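Local structure of type I modular polyketide synthase (6IYR) at residues Trp43-Lys48 / Arg54-Arg59; Gln221-Ala226 / Tyr370-Asn375. The protein probably transfers a malonyl-type extender unit from its coenzyme A thioester to the carrier protein during assembly of the polyether salinomycin. All blocks are in the same frame, centred on the assembly; numbering follows the deposited sequence.

Contact 1. Residues Trp43-Lys48 / Arg54-Arg59; sequences WTVSAK and RGQAAR
Gln56 leans from its helix against Val45, and its side chain runs over one methyl group from root to tip. At the root, Gln56 CB presses on Val45 CG2 at 3.2 Å, a tight approach for two carbons. Val45 offers this methyl because its first torsion sets CG2 opposite the backbone N. Gln56 CG, next along, stands 3.9 Å from Val45 CG2. There the chain bends (chi2 -92°), which keeps CD at 4.0 Å from Val45 CG2. Strand 41-47 is an outer strand of a three-stranded antiparallel sheet, paired with 88-94, and helix 50-65 returns over it after a short turn, an alpha/beta unit consistent with the linker domain that joins ketosynthase and acyltransferase in modular synthases. At the tip, Gln56 OE1 lies 3.7 Å from Val45 CG2 and 3.6 Å from Ser46 O, two acceptors side by side with no hydrogen bond between them, while NE2 is on the side of the amide farther from the strand. Leu53 packs on Val45 and Ala52 on Ala47, one turn earlier in the same helix. Ser46 points its CB the other way, where OG is bonded to Leu86 N.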
# COMPACT_ATOMS: atom_id res chain seq x y z
N TRP A 43 -20.98 11.96 -2.07
CA TRP A 43 -22.36 11.54 -1.93
C TRP A 43 -22.38 10.10 -2.31
O TRP A 43 -21.87 9.73 -3.39
CB TRP A 43 -23.28 12.30 -2.89
CG TRP A 43 -23.51 13.75 -2.56
CD1 TRP A 43 -22.95 14.48 -1.56
CD2 TRP A 43 -24.35 14.66 -3.30
NE1 TRP A 43 -23.40 15.80 -1.61
CE2 TRP A 43 -24.25 15.92 -2.69
CE3 TRP A 43 -25.19 14.51 -4.40
CZ2 TRP A 43 -24.95 17.03 -3.16
CZ3 TRP A 43 -25.86 15.63 -4.90
CH2 TRP A 43 -25.73 16.87 -4.28
N THR A 44 -23.01 9.29 -1.47
CA THR A 44 -23.07 7.87 -1.69
C THR A 44 -24.48 7.46 -2.08
O THR A 44 -25.45 8.03 -1.63
CB THR A 44 -22.63 7.07 -0.44
OG1 THR A 44 -23.48 7.38 0.67
CG2 THR A 44 -21.23 7.44 -0.07
N VAL A 45 -24.59 6.51 -2.98
CA VAL A 45 -25.85 5.93 -3.28
C VAL A 45 -25.67 4.43 -3.47
O VAL A 45 -24.55 3.97 -3.76
CB VAL A 45 -26.42 6.60 -4.54
CG1 VAL A 45 -25.58 6.25 -5.75
CG2 VAL A 45 -27.87 6.19 -4.74
N SER A 46 -26.72 3.64 -3.23
CA SER A 46 -26.67 2.22 -3.55
C SER A 46 -28.02 1.68 -3.99
O SER A 46 -29.04 2.24 -3.67
CB SER A 46 -26.21 1.45 -2.32
OG SER A 46 -26.94 1.88 -1.21
N ALA A 47 -28.01 0.54 -4.67
CA ALA A 47 -29.24 -0.13 -5.04
C ALA A 47 -29.00 -1.63 -5.06
O ALA A 47 -27.88 -2.10 -4.83
CB ALA A 47 -29.71 0.35 -6.41
N LYS A 48 -30.03 -2.38 -5.42
CA LYS A 48 -29.90 -3.81 -5.49
C LYS A 48 -29.28 -4.21 -6.79
O LYS A 48 -28.62 -5.23 -6.86
CB LYS A 48 -31.25 -4.47 -5.33
CG LYS A 48 -31.61 -4.75 -3.88
CD LYS A 48 -31.95 -6.22 -3.66
CE LYS A 48 -32.85 -6.41 -2.46
NZ LYS A 48 -34.23 -5.94 -2.74
N ARG A 54 -28.26 3.32 -11.27
CA ARG A 54 -28.20 4.40 -12.24
C ARG A 54 -29.46 5.26 -12.16
O ARG A 54 -29.39 6.48 -12.32
CB ARG A 54 -27.99 3.82 -13.63
CG ARG A 54 -26.54 3.45 -13.89
CD ARG A 54 -26.28 3.07 -15.34
NE ARG A 54 -26.43 1.62 -15.53
CZ ARG A 54 -27.41 1.04 -16.21
NH1 ARG A 54 -27.47 -0.29 -16.25
NH2 ARG A 54 -28.33 1.77 -16.84
N GLY A 55 -30.57 4.64 -11.80
CA GLY A 55 -31.79 5.36 -11.50
C GLY A 55 -31.70 6.24 -10.27
O GLY A 55 -32.27 7.33 -10.22
N GLN A 56 -31.09 5.74 -9.22
CA GLN A 56 -30.84 6.57 -8.05
C GLN A 56 -29.98 7.79 -8.38
O GLN A 56 -30.20 8.88 -7.86
CB GLN A 56 -30.15 5.74 -6.99
CG GLN A 56 -31.05 4.68 -6.41
CD GLN A 56 -31.74 5.21 -5.20
OE1 GLN A 56 -31.28 4.99 -4.08
NE2 GLN A 56 -32.71 6.08 -5.42
N ALA A 57 -28.97 7.58 -9.21
CA ALA A 57 -28.15 8.69 -9.67
C ALA A 57 -28.99 9.76 -10.41
O ALA A 57 -28.82 10.94 -10.17
CB ALA A 57 -27.01 8.18 -10.55
N ALA A 58 -29.93 9.32 -11.24
CA ALA A 58 -30.77 10.23 -12.01
C ALA A 58 -31.73 10.97 -11.11
O ALA A 58 -31.86 12.17 -11.23
CB ALA A 58 -31.52 9.48 -13.09
N ARG A 59 -32.33 10.28 -10.14
CA ARG A 59 -33.18 10.93 -9.16
C ARG A 59 -32.43 12.00 -8.40
O ARG A 59 -32.95 13.08 -8.14
CB ARG A 59 -33.82 9.95 -8.17
CG ARG A 59 -34.46 8.70 -8.76
CD ARG A 59 -35.41 9.02 -9.90
NE ARG A 59 -36.68 9.56 -9.41
CZ ARG A 59 -37.65 10.04 -10.19
NH1 ARG A 59 -38.77 10.49 -9.64
NH2 ARG A 59 -37.52 10.05 -11.51

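Contact 2. Residues Gln221-Ala226 / Tyr370-Asn375; sequences QGEIAA and YRNLRN. With PO4 (phosphate ion), chain B.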
# COMPACT_ATOMS: atom_id res chain seq x y z
N GLN A 221 11.06 -4.65 3.37
CA GLN A 221 11.02 -3.56 4.35
C GLN A 221 9.59 -3.23 4.75
O GLN A 221 9.36 -2.68 5.82
CB GLN A 221 11.67 -2.28 3.77
CG GLN A 221 11.05 -1.84 2.43
CD GLN A 221 11.89 -0.82 1.65
OE1 GLN A 221 12.72 -1.19 0.79
NE2 GLN A 221 11.56 0.47 1.84
N GLY A 222 8.64 -3.57 3.89
CA GLY A 222 7.27 -3.26 4.17
C GLY A 222 6.79 -3.96 5.42
O GLY A 222 5.89 -3.47 6.08
N GLU A 223 7.41 -5.08 5.77
CA GLU A 223 7.03 -5.85 6.96
C GLU A 223 7.25 -5.06 8.22
O GLU A 223 6.52 -5.24 9.20
CB GLU A 223 7.74 -7.20 7.05
CG GLU A 223 7.17 -8.26 6.17
CD GLU A 223 7.44 -9.66 6.67
OE1 GLU A 223 8.50 -9.88 7.27
OE2 GLU A 223 6.60 -10.55 6.39
N ILE A 224 8.18 -4.10 8.15
CA ILE A 224 8.51 -3.24 9.28
C ILE A 224 7.36 -2.28 9.59
O ILE A 224 7.11 -1.94 10.74
CB ILE A 224 9.82 -2.45 9.07
CG1 ILE A 224 10.98 -3.39 8.70
CG2 ILE A 224 10.25 -1.73 10.32
CD1 ILE A 224 12.24 -2.66 8.30
N ALA A 225 6.73 -1.77 8.53
CA ALA A 225 5.57 -0.91 8.69
C ALA A 225 4.39 -1.75 9.17
O ALA A 225 3.67 -1.33 10.07
CB ALA A 225 5.23 -0.22 7.38
N ALA A 226 4.24 -2.93 8.57
CA ALA A 226 3.20 -3.86 8.91
C ALA A 226 3.27 -4.28 10.39
O ALA A 226 2.23 -4.41 11.06
CB ALA A 226 3.27 -5.07 8.02
N TYR A 370 16.82 -9.83 10.07
CA TYR A 370 17.83 -10.34 9.16
C TYR A 370 17.29 -11.32 8.13
O TYR A 370 17.66 -11.25 6.95
CB TYR A 370 19.03 -10.97 9.87
CG TYR A 370 20.04 -11.52 8.89
CD1 TYR A 370 20.79 -10.68 8.13
CD2 TYR A 370 20.10 -12.88 8.62
CE1 TYR A 370 21.68 -11.16 7.18
CE2 TYR A 370 20.97 -13.38 7.65
CZ TYR A 370 21.75 -12.49 6.92
OH TYR A 370 22.63 -12.95 5.98
N ARG A 371 16.51 -12.30 8.58
CA ARG A 371 15.94 -13.23 7.63
C ARG A 371 15.14 -12.57 6.56
O ARG A 371 15.03 -13.11 5.45
CB ARG A 371 15.05 -14.26 8.31
CG ARG A 371 15.77 -15.53 8.72
CD ARG A 371 14.79 -16.58 9.21
NE ARG A 371 15.44 -17.51 10.13
CZ ARG A 371 15.47 -17.39 11.46
NH1 ARG A 371 16.13 -18.28 12.18
NH2 ARG A 371 14.81 -16.39 12.06
N ASN A 372 14.34 -11.60 6.97
CA ASN A 372 13.50 -10.84 6.05
C ASN A 372 14.36 -10.28 4.92
O ASN A 372 14.04 -10.46 3.76
CB ASN A 372 12.86 -9.68 6.80
CG ASN A 372 12.10 -8.73 5.88
OD1 ASN A 372 12.70 -7.82 5.29
ND2 ASN A 372 10.78 -8.88 5.84
N LEU A 373 15.48 -9.66 5.29
CA LEU A 373 16.42 -9.06 4.31
C LEU A 373 17.12 -10.10 3.44
O LEU A 373 17.34 -9.90 2.25
CB LEU A 373 17.43 -8.19 5.03
CG LEU A 373 18.35 -7.32 4.18
CD1 LEU A 373 17.56 -6.32 3.33
CD2 LEU A 373 19.27 -6.58 5.14
N ARG A 374 17.42 -11.25 4.03
CA ARG A 374 18.22 -12.26 3.39
C ARG A 374 17.44 -13.16 2.47
O ARG A 374 17.96 -13.64 1.46
CB ARG A 374 18.94 -13.10 4.45
CG ARG A 374 19.69 -14.31 3.88
CD ARG A 374 20.88 -13.88 3.03
NE ARG A 374 21.61 -15.03 2.47
CZ ARG A 374 21.28 -15.66 1.35
NH1 ARG A 374 20.15 -15.37 0.72
NH2 ARG A 374 22.07 -16.58 0.85
N ASN A 375 16.18 -13.38 2.76
CA ASN A 375 15.45 -14.42 2.07
C ASN A 375 14.40 -13.93 1.08
O ASN A 375 13.95 -12.81 1.17
CB ASN A 375 14.82 -15.33 3.10
CG ASN A 375 15.86 -16.21 3.76
OD1 ASN A 375 16.34 -17.16 3.15
ND2 ASN A 375 16.41 -15.72 4.82
P PO4 B . 14.10 -3.84 0.27
O1 PO4 B . 13.65 -2.88 -0.82
O2 PO4 B . 15.47 -3.62 0.96
O3 PO4 B . 13.01 -3.68 1.32
O4 PO4 B . 14.21 -5.18 -0.40
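Glu223 and Asn372 reach across from two helices and run past each other in opposite directions, their flat ends turned 32° apart. The amide of Asn372 gives one N-H to the carboxylate: ND2 lies 2.9 Å from Glu223 OE1, in a bent bond (134° at the hydrogen). The nitrogen comes from above the carboxylate, 48° out of its plane; OE1 is in turn tilted out of the amide plane, though less steeply. ND2 also lies against the stem of Glu223, 3.7 Å from CG, so the amide rests alongside the chain as well as bonding to its end. Asn372 has its CG trans to the backbone N, which carries the amide toward the facing helix. Both groups are held from further sides: Glu223 OE1 bonds to Tyr368 OH and OE2 to Thr353 N, while Asn372 OD1 accepts from Arg245 NH2.

Ser220 belongs to a GxSxG sequence, and the bond from Asn372 ND2 to Ser220 O anchors the backbone at what is probably a nucleophile elbow. Next to it, Gln221 N donates to O3 of a phosphate ion, probably from the crystallisation liquor, at 3.0 Å; Arg245, Tyr320, Ser322 and His323 bind the same ion. The end of helix 366-374 is tied down as well: Arg371 O takes Asn375 N at 2.9 Å and Asn375 ND2 at 3.0 Å. Asn375 O bonds to His323 ND1, and His323 is probably the histidine of the Ser-His dyad, as in related acyltransferases. Helix 222-230, which follows strand 215-218 at the border of the parallel sheet, faces helix 366-374, with helices 188-208 and 235-248 also packing against it.

From the N terminus the chain first passes through contact 1, where strand 41-47 and helix 50-65 close a loop of only five residues in the part of the fold built on the three-stranded antiparallel sheet. Contact 2 opens much later, after strand 215-218 of the parallel sheet, and closes 143 residues on, at helix 366-374. Its loop takes in helix 235-248 and four strands of the mixed sheet, to which strand 377-378 is added just beyond. The two loops follow in series, neither nesting nor crossing. Contact 1 is local to its subdomain, whereas contact 2 draws distant parts of the acyltransferase domain together. They lie on opposite sides of the chain's centre, their own centres about 44 Å apart.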